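Local coordinates for capsid polyprotein (Turkey astrovirus 2, PDB 3TS3), which probably self-assembles into the icosahedral astrovirus capsid, its projection domain, the part present here, forming the surface spike, at the interface of chains A and B. Numbering follows the deposited sequence. Chains: chain A/B, Capsid polyprotein.

The interface of chains A and B. Residues chain A 36-37, 149, 184-186; chain B 149, 184-186.
With CG beside the backbone N and anti to the carbonyl carbon (chi1 -77° in both chains), A:Tyr186 and B:Tyr186 each reach across the two-fold axis of the deposited dimer of the astrovirus capsid spike, probably the dimer of the virion, in a loop segment just ahead of strand 187-189. The side chains slant across one another, and their rings stack with planes 17° apart and centroids 4.1 Å from each other. The overlap is offset: CZ of each phenol sits above the other ring toward its rim, and the two CE1 atoms approach to 3.7 Å. The opposite ring edge runs along the partner's backbone, so that CE2 of A:Tyr186 lies 3.6 Å from the carbonyl carbon C of B:Leu185. Polar recognition is indirect. Water 1, in the ring plane of B:Tyr186, lies 2.7 Å from its hydroxyl OH and also meets the carbonyl oxygens of A:Leu36 and A:Leu185, which, with the stacking, should help hold the phenol in place. Water 2 plays the matching part between A:Tyr186 OH and B:Leu185 O. A third water joins A:Tyr186 N, along a nearly straight N-H (167°), to A:Thr149 OG1 and the carbonyl O of B:Met184, 2.9 Å from that water. Methyl CG2 of A:Thr149 stands beside its backbone N, which leaves OG1 turned toward this water. Next to the tyrosine pair, A:Leu185 and B:Leu185 run alongside one another in the same direction, their CD2 methyls 4.0 Å apart.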
ATOM      1  N   LEU A  36       4.897  -2.198   5.128  1.00  6.87           N
ATOM      2  CA  LEU A  36       5.457  -0.970   4.589  1.00  6.61           C
ATOM      3  C   LEU A  36       4.656  -0.540   3.372  1.00  6.67           C
ATOM      4  O   LEU A  36       4.578  -1.257   2.388  1.00  7.04           O
ATOM      5  CB  LEU A  36       6.919  -1.168   4.174  1.00  6.73           C
ATOM      6  CG  LEU A  36       7.567  -0.006   3.412  1.00  6.87           C
ATOM      7  CD1 LEU A  36       7.761   1.211   4.313  1.00  7.95           C
ATOM      8  CD2 LEU A  36       8.891  -0.441   2.795  1.00  7.82           C
ATOM      9  N   ALA A  37       4.070   0.649   3.455  1.00  6.39           N
ATOM     10  CA  ALA A  37       3.346   1.252   2.343  1.00  6.14           C
ATOM     11  C   ALA A  37       4.073   2.543   1.991  1.00  6.11           C
ATOM     12  O   ALA A  37       4.457   3.290   2.865  1.00  6.00           O
ATOM     13  CB  ALA A  37       1.892   1.530   2.721  1.00  6.22           C
ATOM     14  N   THR A 149       3.793  -9.197  -1.634  1.00  8.52           N
ATOM     15  CA  THR A 149       2.574  -9.981  -1.544  1.00  8.84           C
ATOM     16  C   THR A 149       2.620 -11.272  -2.348  1.00  9.37           C
ATOM     17  O   THR A 149       1.738 -12.095  -2.231  1.00  9.78           O
ATOM     18  CB  THR A 149       1.332  -9.146  -1.864  1.00  8.60           C
ATOM     19  OG1 THR A 149       1.585  -8.338  -3.014  1.00  9.01           O
ATOM     20  CG2 THR A 149       1.013  -8.238  -0.674  1.00  9.67           C
ATOM     21  N   MET A 184       4.343  -0.903  -7.815  1.00  9.17           N
ATOM     22  CA  MET A 184       4.734  -1.348  -6.483  1.00  8.60           C
ATOM     23  C   MET A 184       3.707  -2.194  -5.755  1.00  8.45           C
ATOM     24  O   MET A 184       2.517  -1.996  -5.896  1.00  8.60           O
ATOM     25  CB  MET A 184       5.070  -0.159  -5.587  1.00  8.79           C
ATOM     26  CG  MET A 184       6.317   0.564  -5.957  1.00 10.03           C
ATOM     27  SD  MET A 184       7.799  -0.435  -5.704  1.00 15.15           S
ATOM     28  CE  MET A 184       7.641  -0.891  -4.007  1.00 14.27           C
ATOM     29  N   LEU A 185       4.218  -3.098  -4.936  1.00  7.98           N
ATOM     30  CA  LEU A 185       3.417  -3.980  -4.105  1.00  7.70           C
ATOM     31  C   LEU A 185       3.676  -3.632  -2.650  1.00  7.29           C
ATOM     32  O   LEU A 185       4.653  -2.991  -2.330  1.00  7.34           O
ATOM     33  CB  LEU A 185       3.826  -5.435  -4.326  1.00  8.42           C
ATOM     34  CG  LEU A 185       3.718  -5.984  -5.746  1.00  7.64           C
ATOM     35  CD1 LEU A 185       4.212  -7.421  -5.785  1.00  8.71           C
ATOM     36  CD2 LEU A 185       2.308  -5.890  -6.253  1.00  9.31           C
ATOM     37  N   TYR A 186       2.769  -4.052  -1.780  1.00  6.80           N
ATOM     38  CA  TYR A 186       2.953  -3.895  -0.351  1.00  6.66           C
ATOM     39  C   TYR A 186       4.069  -4.836   0.076  1.00  6.61           C
ATOM     40  O   TYR A 186       4.232  -5.897  -0.495  1.00  6.68           O
ATOM     41  CB  TYR A 186       1.693  -4.300   0.420  1.00  6.55           C
ATOM     42  CG  TYR A 186       0.541  -3.317   0.422  1.00  5.94           C
ATOM     43  CD1 TYR A 186       0.571  -2.172   1.194  1.00  7.56           C
ATOM     44  CD2 TYR A 186      -0.593  -3.571  -0.315  1.00  7.08           C
ATOM     45  CE1 TYR A 186      -0.503  -1.300   1.205  1.00  7.49           C
ATOM     46  CE2 TYR A 186      -1.655  -2.713  -0.314  1.00  7.23           C
ATOM     47  CZ  TYR A 186      -1.615  -1.588   0.451  1.00  6.63           C
ATOM     48  OH  TYR A 186      -2.700  -0.751   0.439  1.00  7.09           O
TER
ATOM     49  N   THR B 149      -2.909  -2.836  -9.218  1.00  7.96           N
ATOM     50  CA  THR B 149      -1.647  -2.741  -9.928  1.00  8.59           C
ATOM     51  C   THR B 149      -1.555  -3.692 -11.111  1.00  9.20           C
ATOM     52  O   THR B 149      -0.627  -3.619 -11.885  1.00  9.42           O
ATOM     53  CB  THR B 149      -0.446  -2.872  -8.984  1.00  8.72           C
ATOM     54  OG1 THR B 149      -0.674  -3.931  -8.054  1.00  8.84           O
ATOM     55  CG2 THR B 149      -0.247  -1.570  -8.224  1.00  8.83           C
ATOM     56  N   MET B 184      -3.740  -8.118  -0.345  1.00  9.46           N
ATOM     57  CA  MET B 184      -4.178  -6.870  -0.941  1.00  9.13           C
ATOM     58  C   MET B 184      -3.131  -6.183  -1.796  1.00  8.49           C
ATOM     59  O   MET B 184      -1.947  -6.243  -1.522  1.00  7.92           O
ATOM     60  CB  MET B 184      -4.632  -5.885   0.137  1.00  9.76           C
ATOM     61  CG  MET B 184      -5.922  -6.252   0.844  1.00 11.71           C
ATOM     62  SD  MET B 184      -7.315  -6.338  -0.297  1.00 16.42           S
ATOM     63  CE  MET B 184      -7.300  -4.717  -0.990  1.00 15.45           C
ATOM     64  N   LEU B 185      -3.627  -5.499  -2.811  1.00  7.61           N
ATOM     65  CA  LEU B 185      -2.821  -4.716  -3.718  1.00  7.32           C
ATOM     66  C   LEU B 185      -3.210  -3.265  -3.530  1.00  6.85           C
ATOM     67  O   LEU B 185      -4.254  -2.955  -2.981  1.00  7.05           O
ATOM     68  CB  LEU B 185      -3.100  -5.105  -5.173  1.00  8.07           C
ATOM     69  CG  LEU B 185      -2.867  -6.558  -5.582  1.00  8.37           C
ATOM     70  CD1 LEU B 185      -3.300  -6.777  -7.011  1.00  9.44           C
ATOM     71  CD2 LEU B 185      -1.414  -6.929  -5.409  1.00 10.74           C
ATOM     72  N   TYR B 186      -2.330  -2.388  -3.984  1.00  6.26           N
ATOM     73  CA  TYR B 186      -2.612  -0.969  -3.999  1.00  6.28           C
ATOM     74  C   TYR B 186      -3.669  -0.723  -5.070  1.00  6.74           C
ATOM     75  O   TYR B 186      -3.716  -1.424  -6.065  1.00  6.56           O
ATOM     76  CB  TYR B 186      -1.370  -0.168  -4.398  1.00  6.16           C
ATOM     77  CG  TYR B 186      -0.301   0.023  -3.349  1.00  6.78           C
ATOM     78  CD1 TYR B 186      -0.460   0.926  -2.318  1.00  8.36           C
ATOM     79  CD2 TYR B 186       0.893  -0.664  -3.430  1.00  8.29           C
ATOM     80  CE1 TYR B 186       0.534   1.127  -1.390  1.00  8.71           C
ATOM     81  CE2 TYR B 186       1.881  -0.480  -2.504  1.00  7.32           C
ATOM     82  CZ  TYR B 186       1.702   0.416  -1.491  1.00  7.04           C
ATOM     83  OH  TYR B 186       2.707   0.595  -0.583  1.00  6.53           O
TER
HETATM   84  O   HOH W   1       4.959  -0.925  -0.406  1.00  7.09           O
HETATM   85  O   HOH W   2      -4.808  -0.877  -1.237  1.00  7.45           O
HETATM   86  O   HOH W   3       0.550  -5.722  -2.862  1.00  9.50           O